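PDB 6K9T: beta-lactamase from Klebsiella pneumoniae, which probably hydrolyses the amide bond of beta-lactam antibiotics to give substituted beta-amino acids, as a class C serine beta-lactamase conferring drug resistance. Local coordinates for residues V69-K74 with R154-I159. Residues are numbered along the deposited sequence; the frame is centred on the assembly and turned at random.
With CEF (CEFOTAXIME, C3' cleaved, open, bound form), chain B.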
ATOM      1  N   VAL A  69      -7.437  -0.014   4.333  1.00  8.89           N
ATOM      2  CA  VAL A  69      -6.688  -0.513   3.186  1.00  9.46           C
ATOM      3  C   VAL A  69      -5.503  -1.331   3.603  1.00  9.99           C
ATOM      4  O   VAL A  69      -4.713  -1.768   2.741  1.00  9.49           O
ATOM      5  CB  VAL A  69      -6.315   0.652   2.257  1.00 11.36           C
ATOM      6  CG1 VAL A  69      -7.570   1.343   1.755  1.00 15.14           C
ATOM      7  CG2 VAL A  69      -5.315   1.584   2.925  1.00 12.99           C
ATOM      8  N   GLY A  70      -5.313  -1.578   4.882  1.00  8.76           N
ATOM      9  CA  GLY A  70      -4.252  -2.486   5.322  1.00  8.55           C
ATOM     10  C   GLY A  70      -2.912  -2.103   4.751  1.00  9.14           C
ATOM     11  O   GLY A  70      -2.486  -0.937   4.872  1.00  8.72           O
ATOM     12  N   SER A  71      -2.241  -3.081   4.157  1.00 10.05           N
ATOM     13  CA  SER A  71      -0.870  -2.873   3.720  1.00  8.71           C
ATOM     14  C   SER A  71      -0.661  -1.893   2.594  1.00  9.53           C
ATOM     15  O   SER A  71       0.473  -1.566   2.253  1.00  9.49           O
ATOM     16  CB  SER A  71      -0.269  -4.198   3.329  1.00 10.07           C
ATOM     17  OG  SER A  71      -0.047  -5.035   4.464  1.00 12.56           O
ATOM     18  N   LEU A  72      -1.748  -1.378   2.014  1.00  9.35           N
ATOM     19  CA  LEU A  72      -1.518  -0.220   1.102  1.00  8.78           C
ATOM     20  C   LEU A  72      -0.899   0.938   1.870  1.00  7.75           C
ATOM     21  O   LEU A  72      -0.183   1.766   1.275  1.00  9.34           O
ATOM     22  CB  LEU A  72      -2.791   0.290   0.426  1.00  8.76           C
ATOM     23  CG  LEU A  72      -3.282  -0.393  -0.855  1.00 15.17           C
ATOM     24  CD1 LEU A  72      -3.220  -1.846  -0.861  1.00 18.12           C
ATOM     25  CD2 LEU A  72      -4.629   0.132  -1.272  1.00 12.46           C
ATOM     26  N   SER A  73      -1.110   0.944   3.203  1.00  8.44           N
ATOM     27  CA  SER A  73      -0.518   1.947   4.090  1.00  7.93           C
ATOM     28  C   SER A  73       1.011   1.986   3.951  1.00  8.56           C
ATOM     29  O   SER A  73       1.597   3.023   4.181  1.00  9.26           O
ATOM     30  CB  SER A  73      -0.898   1.645   5.558  1.00 11.08           C
ATOM     31  OG  SER A  73      -2.316   1.575   5.699  1.00  9.86           O
ATOM     32  N   LYS A  74       1.665   0.877   3.582  1.00  7.85           N
ATOM     33  CA  LYS A  74       3.123   0.846   3.467  1.00  8.71           C
ATOM     34  C   LYS A  74       3.594   1.828   2.408  1.00  9.17           C
ATOM     35  O   LYS A  74       4.726   2.367   2.508  1.00  9.01           O
ATOM     36  CB  LYS A  74       3.606  -0.590   3.160  1.00  8.63           C
ATOM     37  CG  LYS A  74       3.232  -1.618   4.258  1.00  9.37           C
ATOM     38  CD  LYS A  74       4.115  -2.832   4.038  1.00 10.10           C
ATOM     39  CE  LYS A  74       4.026  -3.829   5.215  1.00 12.77           C
ATOM     40  NZ  LYS A  74       2.740  -4.619   5.104  1.00 15.30           N
ATOM     41  N   ARG A 154      14.566 -11.453   0.493  1.00  8.11           N
ATOM     42  CA  ARG A 154      13.376 -10.630   0.659  1.00  9.18           C
ATOM     43  C   ARG A 154      12.450 -11.376   1.609  1.00  8.21           C
ATOM     44  O   ARG A 154      12.041 -12.549   1.351  1.00  9.85           O
ATOM     45  CB  ARG A 154      12.724 -10.360  -0.711  1.00  9.35           C
ATOM     46  CG  ARG A 154      11.433  -9.530  -0.557  1.00  8.78           C
ATOM     47  CD  ARG A 154      10.814  -9.325  -1.930  1.00  9.01           C
ATOM     48  NE  ARG A 154       9.657  -8.418  -1.887  1.00  9.56           N
ATOM     49  CZ  ARG A 154       8.416  -8.754  -1.593  1.00  8.66           C
ATOM     50  NH1 ARG A 154       8.120  -9.998  -1.197  1.00 10.56           N
ATOM     51  NH2 ARG A 154       7.460  -7.842  -1.652  1.00 10.10           N
ATOM     52  N   VAL A 155      12.082 -10.704   2.704  1.00  7.54           N
ATOM     53  CA  VAL A 155      11.077 -11.173   3.654  1.00  7.65           C
ATOM     54  C   VAL A 155      10.114  -9.998   3.889  1.00  6.87           C
ATOM     55  O   VAL A 155      10.504  -9.042   4.552  1.00  8.09           O
ATOM     56  CB  VAL A 155      11.695 -11.659   4.968  1.00  8.26           C
ATOM     57  CG1 VAL A 155      10.604 -12.047   5.988  1.00 10.13           C
ATOM     58  CG2 VAL A 155      12.638 -12.853   4.723  1.00 12.09           C
ATOM     59  N   TYR A 156       8.918 -10.097   3.369  1.00  7.43           N
ATOM     60  CA  TYR A 156       7.961  -8.999   3.578  1.00  6.47           C
ATOM     61  C   TYR A 156       7.780  -8.759   5.059  1.00  6.63           C
ATOM     62  O   TYR A 156       7.590  -9.736   5.821  1.00  8.37           O
ATOM     63  CB  TYR A 156       6.639  -9.343   2.915  1.00  7.20           C
ATOM     64  CG  TYR A 156       5.646  -8.253   2.851  1.00  8.28           C
ATOM     65  CD1 TYR A 156       4.891  -7.916   3.955  1.00 11.68           C
ATOM     66  CD2 TYR A 156       5.390  -7.611   1.660  1.00 11.24           C
ATOM     67  CE1 TYR A 156       3.869  -6.951   3.886  1.00 13.33           C
ATOM     68  CE2 TYR A 156       4.369  -6.632   1.590  1.00 10.47           C
ATOM     69  CZ  TYR A 156       3.650  -6.321   2.708  1.00 11.28           C
ATOM     70  OH  TYR A 156       2.583  -5.423   2.637  1.00 13.35           O
ATOM     71  N   SER A 157       7.839  -7.483   5.513  1.00  6.52           N
ATOM     72  CA  SER A 157       7.854  -7.223   6.940  1.00  6.59           C
ATOM     73  C   SER A 157       7.051  -5.998   7.350  1.00  7.86           C
ATOM     74  O   SER A 157       7.355  -4.875   6.910  1.00  7.92           O
ATOM     75  CB  SER A 157       9.318  -7.100   7.441  1.00  6.52           C
ATOM     76  OG  SER A 157       9.293  -6.818   8.861  1.00  7.99           O
ATOM     77  N   ASN A 158       6.097  -6.181   8.273  1.00  7.54           N
ATOM     78  CA  ASN A 158       5.445  -5.021   8.898  1.00  7.82           C
ATOM     79  C   ASN A 158       6.401  -4.278   9.813  1.00  7.75           C
ATOM     80  O   ASN A 158       6.292  -3.071   9.963  1.00  8.90           O
ATOM     81  CB  ASN A 158       4.234  -5.459   9.755  1.00  7.58           C
ATOM     82  CG  ASN A 158       3.036  -5.874   8.946  1.00 10.33           C
ATOM     83  OD1 ASN A 158       2.850  -5.460   7.799  1.00 11.62           O
ATOM     84  ND2 ASN A 158       2.123  -6.605   9.594  1.00 15.75           N
ATOM     85  N   ILE A 159       7.353  -4.972  10.434  1.00  7.76           N
ATOM     86  CA  ILE A 159       8.268  -4.364  11.387  1.00  7.99           C
ATOM     87  C   ILE A 159       9.234  -3.468  10.620  1.00  9.57           C
ATOM     88  O   ILE A 159       9.459  -2.286  10.970  1.00  9.30           O
ATOM     89  CB  ILE A 159       9.094  -5.410  12.125  1.00  9.27           C
ATOM     90  CG1 ILE A 159       8.206  -6.482  12.736  1.00 11.39           C
ATOM     91  CG2 ILE A 159       9.945  -4.691  13.218  1.00 11.22           C
ATOM     92  CD1 ILE A 159       9.000  -7.560  13.493  1.00 11.21           C
TER
HETATM   93  S1  CEF B 401       0.451  -9.413   6.169  1.00 18.82           S
HETATM   94  C1  CEF B 401       0.863 -10.589   5.018  1.00 21.57           C
HETATM   95  C2  CEF B 401      -0.317 -11.167   4.182  1.00 24.14           C
HETATM   96  C3  CEF B 401      -0.300 -12.316   3.409  1.00 28.82           C
HETATM   97  C4  CEF B 401      -1.491 -10.044   3.974  1.00 19.77           C
HETATM   98  C5  CEF B 401      -2.721 -10.277   3.138  1.00 22.23           C
HETATM   99  O1  CEF B 401      -3.354 -11.380   3.143  1.00 28.68           O
HETATM  100  O2  CEF B 401      -3.059  -9.310   2.412  1.00 18.68           O
HETATM  101  N1  CEF B 401      -1.398  -8.686   4.520  1.00 18.80           N
HETATM  102  C6  CEF B 401      -0.182  -8.250   5.156  1.00 16.93           C
HETATM  103  C7  CEF B 401      -0.609  -6.925   5.871  1.00 15.20           C
HETATM  104  C8  CEF B 401      -0.918  -6.048   4.727  1.00 15.45           C
HETATM  105  O3  CEF B 401      -2.070  -5.880   4.322  1.00 12.64           O
HETATM  106  N2  CEF B 401      -1.789  -7.122   6.632  1.00 15.06           N
HETATM  107  C9  CEF B 401      -1.633  -7.408   7.996  1.00 19.62           C
HETATM  108  O4  CEF B 401      -0.515  -7.427   8.482  1.00 18.96           O
HETATM  109  C10 CEF B 401      -2.884  -7.714   8.760  1.00 22.78           C
HETATM  110  N3  CEF B 401      -3.343  -7.027   9.751  1.00 28.80           N
HETATM  111  O5  CEF B 401      -2.691  -5.960  10.223  1.00 31.96           O
HETATM  112  C11 CEF B 401      -3.636  -5.301  11.071  1.00 27.84           C
HETATM  113  C12 CEF B 401      -3.653  -8.890   8.216  1.00 21.60           C
HETATM  114  C13 CEF B 401      -3.433  -9.641   6.998  1.00 23.74           C
HETATM  115  S2  CEF B 401      -4.546 -10.747   6.940  1.00 29.51           S
HETATM  116  C14 CEF B 401      -5.423 -10.509   8.231  1.00 27.56           C
HETATM  117  N4  CEF B 401      -6.552 -11.264   8.603  1.00 32.04           N
HETATM  118  N5  CEF B 401      -4.900  -9.423   8.986  1.00 27.47           N
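K74 reaches from helix 73-86 to the polar ends of Y156 and N158, beside a serine acylated by cefotaxime. With CG anti to the carbonyl carbon (chi1 -61°), the chain that leaves K74 CB heads for Y156, and K74 CG comes no nearer to Y156 OH than 4.2 Å. K74 CD then packs against the phenol end, 3.3 Å from Y156 OH, and CE runs on between that oxygen and N158 OD1. The chain is extended up to its last bond, where a bend (chi4 78°) swings NZ to the edge of the Y156 ring. There K74 NZ donates to N158 OD1 (2.8 Å) and to Y156 OH (2.6 Å), although its modelled position is somewhat uncertain. S71 OG lies 2.9 Å from K74 NZ and is covalently joined to CEF C8. The acyl oxygen, CEF O3, accepts a hydrogen bond from S71 N (2.8 Å), while N158 uses its two amide ends differently: OD1 receives the lysine, and ND2 donates almost straight (172°) to CEF O4. Y156 OH is gripped by both K74 and K321. This layout fits the SxxK and YxN motifs of class C enzymes, with K321 in the third, K(T/S)G-type motif. The ester link between S71 and CEF C8 identifies the complex as an acyl-enzyme, the intermediate that awaits hydrolysis.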